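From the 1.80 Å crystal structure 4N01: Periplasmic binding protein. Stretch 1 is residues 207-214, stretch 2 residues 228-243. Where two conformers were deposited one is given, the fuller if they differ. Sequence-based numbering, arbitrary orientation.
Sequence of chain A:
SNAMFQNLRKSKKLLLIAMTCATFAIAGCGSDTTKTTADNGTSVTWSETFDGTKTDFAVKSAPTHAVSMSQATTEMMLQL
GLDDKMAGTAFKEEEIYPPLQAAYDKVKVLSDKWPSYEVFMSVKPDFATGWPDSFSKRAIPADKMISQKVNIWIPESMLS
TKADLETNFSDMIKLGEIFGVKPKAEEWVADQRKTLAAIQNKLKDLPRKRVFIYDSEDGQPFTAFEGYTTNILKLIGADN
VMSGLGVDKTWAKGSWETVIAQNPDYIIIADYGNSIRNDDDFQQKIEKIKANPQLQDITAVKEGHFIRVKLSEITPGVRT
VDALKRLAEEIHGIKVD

Stretch 1, residues 207-214: PRKRVFIY
Stretch 2 228-243: YTTNILKLIGADNVMS

Parallel pairing of strand 209-214 with the short strand 238-240, backed by the helix that opens the second stretch, in a periplasmic binding protein; the two stretches bury 700 Å² between them. The helix runs at 145° to strand 209-214, with the axes 11.0 Å apart at their closest, so side chains must span the gap. Early in this stretch of helix, Thr-229 (phi/psi -61/-43, chi1 m) points toward the strand and brings CG2 to 4.3 Å from CG1 of Ile-213. One turn later Leu-233 (-66/-32; chi1 m, chi2 t) also points toward it: its CD1 lies 3.8 Å from CD1 of Ile-213 and 4.3 Å from CG2 of Val-211 (chi1 m), an apolar layer between helix and strand. Ile-213 leaves its backbone sideways, and chi1 m with chi2 at 91° carries CD1 into this layer.

Lys-234 to Gly-237 form a type I turn, with Gly-237 N hydrogen-bonded to Lys-234 O at 3.2 Å. Lys-234 contributes its carbonyl: O accepts from Arg-208 NH2 at 3.1 Å, and water 1 bridges the same O to Arg-208 NH1, 3.1 Å from each. Leu-235 and Ile-236 point away. Gly-237 adopts phi/psi 68/30, a positive phi that favours glycine; its CA lies over one face of the Arg-208 guanidinium, and its O accepts from Lys-209 N at 2.8 Å, starting the parallel ladder.

The register pairs Lys-209 with Ala-238, Arg-210 with Asp-239 and Val-211 with Asn-240, at CA-CA distances of 5.0, 4.8 and 5.0 Å. Ala-238 (-114/110) shares a sheet face with Val-211, its CB 3.9 Å from Val-211 CG1. Asp-239 (-102/116) supplies both backbone bonds of the middle pair, N to Lys-209 O at 2.8 Å and O from Val-211 N at 3.0 Å; such bonding to the residues flanking its partner is characteristic of parallel strands. On the face it shares with Arg-210, its carboxylate (chi1 m, chi2 -43°) meets Arg-208 (chi1 m, chi2 t, chi3 p, chi4 86°) in a two-pronged salt bridge: NE to OD2 and NH2 to OD1, both 2.9 Å and nearly linear.

Asn-240 (-64/118; chi1 t, chi2 1°) turns to the face of Ala-238 and Val-211. Its ND2 donates to Thr-230 OG1 at 2.9 Å, tying strand to helix, while OD1 accepts from Met-242 N at 3.0 Å and from water 2 at 2.7 Å, a water that also accepts from Ile-213 N at 2.8 Å. Asn-240 CG packs 3.7 Å from Ile-213 CD1. A type I turn, Asn-240 to Ser-243, follows. Val-241 (-70/-14, chi1 m) closes the ladder, N to Val-211 O at 2.9 Å; its CG1 lies 3.6 Å from Arg-210 CB and over one face of that guanidinium, and its CG2 is 4.0 Å from Phe-212 CB. Selenomethionine Met-242 (chi1-chi3 all m) sets CG 3.9 Å from CD1 of Phe-212 (chi1 t, chi2 71°), at the ring edge.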

# COMPACT_ATOMS: atom_id res chain seq x y z
N PRO A 207 7.79 12.51 22.62
CA PRO A 207 7.96 13.53 21.57
C PRO A 207 7.77 12.99 20.16
O PRO A 207 8.15 11.84 19.89
CB PRO A 207 9.41 14.00 21.75
CG PRO A 207 10.09 12.90 22.53
CD PRO A 207 9.01 12.33 23.43
N ARG A 208 7.21 13.80 19.27
CA ARG A 208 7.04 13.37 17.89
C ARG A 208 8.39 13.46 17.19
O ARG A 208 9.27 14.20 17.61
CB ARG A 208 6.02 14.27 17.17
CG ARG A 208 4.67 14.37 17.89
CD ARG A 208 3.66 15.17 17.07
NE ARG A 208 3.37 14.50 15.81
CZ ARG A 208 2.45 13.56 15.66
NH1 ARG A 208 1.74 13.17 16.71
NH2 ARG A 208 2.25 13.00 14.47
N LYS A 209 8.56 12.70 16.11
CA LYS A 209 9.83 12.69 15.38
C LYS A 209 9.61 13.05 13.92
O LYS A 209 8.56 12.75 13.35
CB LYS A 209 10.47 11.30 15.47
CG LYS A 209 10.79 10.87 16.88
CD LYS A 209 11.89 11.72 17.48
CE LYS A 209 12.24 11.21 18.88
NZ LYS A 209 13.44 11.88 19.43
N ARG A 210 10.61 13.69 13.31
CA ARG A 210 10.52 14.04 11.90
C ARG A 210 11.20 12.99 11.05
O ARG A 210 12.31 12.55 11.37
CB ARG A 210 11.11 15.43 11.68
CG ARG A 210 10.20 16.50 12.22
CD ARG A 210 10.93 17.76 12.56
NE ARG A 210 11.50 18.44 11.40
CZ ARG A 210 10.80 19.20 10.55
NH1 ARG A 210 9.49 19.35 10.71
NH2 ARG A 210 11.41 19.80 9.53
N VAL A 211 10.54 12.56 9.98
CA VAL A 211 11.05 11.45 9.17
C VAL A 211 11.10 11.80 7.67
O VAL A 211 10.38 12.66 7.19
CB VAL A 211 10.26 10.14 9.39
CG1 VAL A 211 10.20 9.80 10.88
CG2 VAL A 211 8.83 10.24 8.81
N PHE A 212 11.98 11.13 6.94
CA PHE A 212 12.06 11.29 5.50
C PHE A 212 11.99 9.90 4.89
O PHE A 212 12.68 8.98 5.33
CB PHE A 212 13.39 11.97 5.13
CG PHE A 212 13.68 11.97 3.66
CD1 PHE A 212 12.94 12.77 2.79
CD2 PHE A 212 14.71 11.20 3.14
CE1 PHE A 212 13.21 12.78 1.42
CE2 PHE A 212 14.99 11.20 1.78
CZ PHE A 212 14.24 11.99 0.92
N ILE A 213 11.12 9.73 3.91
CA ILE A 213 11.01 8.44 3.23
C ILE A 213 11.87 8.43 1.97
O ILE A 213 11.68 9.25 1.06
CB ILE A 213 9.55 8.12 2.86
CG1 ILE A 213 8.70 8.00 4.13
CG2 ILE A 213 9.50 6.81 2.09
CD1 ILE A 213 8.06 9.30 4.56
N TYR A 214 12.80 7.49 1.90
CA TYR A 214 13.73 7.40 0.78
C TYR A 214 13.37 6.15 -0.01
O TYR A 214 13.63 5.02 0.42
CB TYR A 214 15.17 7.34 1.32
CG TYR A 214 16.28 7.14 0.29
CD1 TYR A 214 16.98 8.23 -0.22
CD2 TYR A 214 16.65 5.87 -0.13
CE1 TYR A 214 18.01 8.06 -1.13
CE2 TYR A 214 17.68 5.69 -1.04
CZ TYR A 214 18.35 6.78 -1.54
OH TYR A 214 19.37 6.59 -2.44
N TYR A 228 -1.53 8.66 1.68
CA TYR A 228 -1.57 7.52 2.58
C TYR A 228 -0.33 7.36 3.47
O TYR A 228 -0.45 7.24 4.70
CB TYR A 228 -1.83 6.24 1.79
CG TYR A 228 -2.16 5.06 2.66
CD1 TYR A 228 -3.46 4.86 3.10
CD2 TYR A 228 -1.18 4.16 3.04
CE1 TYR A 228 -3.78 3.78 3.90
CE2 TYR A 228 -1.49 3.07 3.83
CZ TYR A 228 -2.79 2.89 4.25
OH TYR A 228 -3.11 1.82 5.05
N THR A 229 0.86 7.35 2.87
CA THR A 229 2.07 7.08 3.63
C THR A 229 2.26 8.14 4.72
O THR A 229 2.60 7.83 5.86
CB THR A 229 3.31 7.06 2.72
OG1 THR A 229 3.20 5.98 1.78
CG2 THR A 229 4.59 6.88 3.55
N THR A 230 2.04 9.40 4.35
CA THR A 230 2.16 10.49 5.31
C THR A 230 1.14 10.34 6.43
O THR A 230 1.46 10.49 7.61
CB THR A 230 1.94 11.82 4.59
OG1 THR A 230 3.06 12.06 3.73
CG2 THR A 230 1.80 12.96 5.59
N ASN A 231 -0.10 10.04 6.06
CA ASN A 231 -1.17 9.97 7.05
C ASN A 231 -1.06 8.82 8.05
O ASN A 231 -1.39 8.98 9.21
CB ASN A 231 -2.53 9.95 6.35
CG ASN A 231 -2.84 11.28 5.72
OD1 ASN A 231 -2.41 12.32 6.22
ND2 ASN A 231 -3.55 11.26 4.59
N ILE A 232 -0.58 7.66 7.60
CA ILE A 232 -0.44 6.53 8.53
C ILE A 232 0.75 6.74 9.47
O ILE A 232 0.69 6.38 10.65
CB ILE A 232 -0.35 5.18 7.80
CG1 ILE A 232 0.87 5.13 6.87
CG2 ILE A 232 -1.63 4.95 7.00
CD1 ILE A 232 1.70 3.90 7.00
N LEU A 233 1.82 7.35 8.97
CA LEU A 233 2.98 7.63 9.82
C LEU A 233 2.66 8.66 10.91
O LEU A 233 3.20 8.59 12.02
CB LEU A 233 4.19 8.10 8.98
CG LEU A 233 4.81 6.99 8.12
CD1 LEU A 233 5.92 7.57 7.23
CD2 LEU A 233 5.35 5.87 9.01
N LYS A 234 1.75 9.58 10.62
CA LYS A 234 1.32 10.54 11.64
C LYS A 234 0.67 9.84 12.84
O LYS A 234 0.70 10.35 13.96
CB LYS A 234 0.38 11.58 11.04
CG LYS A 234 1.10 12.64 10.22
CD LYS A 234 0.16 13.71 9.69
CE LYS A 234 0.96 14.87 9.11
NZ LYS A 234 0.12 15.81 8.30
N LEU A 235 0.10 8.66 12.61
CA LEU A 235 -0.55 7.92 13.70
C LEU A 235 0.42 7.48 14.81
O LEU A 235 -0.01 7.21 15.94
CB LEU A 235 -1.28 6.68 13.16
CG LEU A 235 -2.46 6.94 12.23
CD1 LEU A 235 -2.94 5.59 11.69
CD2 LEU A 235 -3.60 7.67 12.94
N ILE A 236 1.71 7.39 14.50
CA ILE A 236 2.70 6.98 15.50
C ILE A 236 3.72 8.07 15.77
O ILE A 236 4.86 7.79 16.13
CB ILE A 236 3.45 5.68 15.10
CG1 ILE A 236 4.12 5.84 13.72
CG2 ILE A 236 2.51 4.48 15.12
CD1 ILE A 236 5.13 4.70 13.40
N GLY A 237 3.30 9.32 15.57
CA GLY A 237 4.16 10.44 15.89
C GLY A 237 5.36 10.55 14.97
O GLY A 237 6.41 11.03 15.38
N ALA A 238 5.21 10.09 13.73
CA ALA A 238 6.30 10.21 12.76
C ALA A 238 5.82 11.16 11.67
O ALA A 238 4.91 10.83 10.91
CB ALA A 238 6.62 8.84 12.17
N ASP A 239 6.40 12.35 11.61
CA ASP A 239 5.91 13.39 10.71
C ASP A 239 6.78 13.53 9.46
O ASP A 239 7.94 13.90 9.56
CB ASP A 239 5.85 14.73 11.44
CG ASP A 239 4.80 14.75 12.54
OD1 ASP A 239 3.68 14.25 12.30
OD2 ASP A 239 5.09 15.28 13.64
N ASN A 240 6.21 13.24 8.30
CA ASN A 240 6.93 13.29 7.02
C ASN A 240 7.38 14.71 6.69
O ASN A 240 6.55 15.61 6.54
CB ASN A 240 6.01 12.74 5.91
CG ASN A 240 6.67 12.72 4.54
OD1 ASN A 240 7.83 13.10 4.39
ND2 ASN A 240 5.94 12.24 3.53
N VAL A 241 8.70 14.92 6.59
CA VAL A 241 9.21 16.28 6.37
C VAL A 241 8.90 16.83 4.99
O VAL A 241 9.05 18.04 4.75
CB VAL A 241 10.73 16.41 6.63
CG1 VAL A 241 11.06 16.13 8.10
CG2 VAL A 241 11.50 15.48 5.71
N MSE A 242 8.49 15.96 4.07
CA MSE A 242 8.14 16.41 2.73
C MSE A 242 6.65 16.79 2.62
O MSE A 242 6.22 17.31 1.60
CB MSE A 242 8.52 15.38 1.66
CG MSE A 242 10.01 15.01 1.66
SE MSE A 242 11.20 16.59 1.56
CE MSE A 242 11.16 16.79 -0.38
N SER A 243 5.88 16.51 3.67
CA SER A 243 4.47 16.89 3.70
C SER A 243 4.31 18.34 4.16
O SER A 243 5.18 18.88 4.86
CB SER A 243 3.68 15.95 4.61
OG SER A 243 2.32 16.35 4.73
O HOH W 1 -0.51 11.02 16.72
O HOH W 2 9.66 11.89 2.86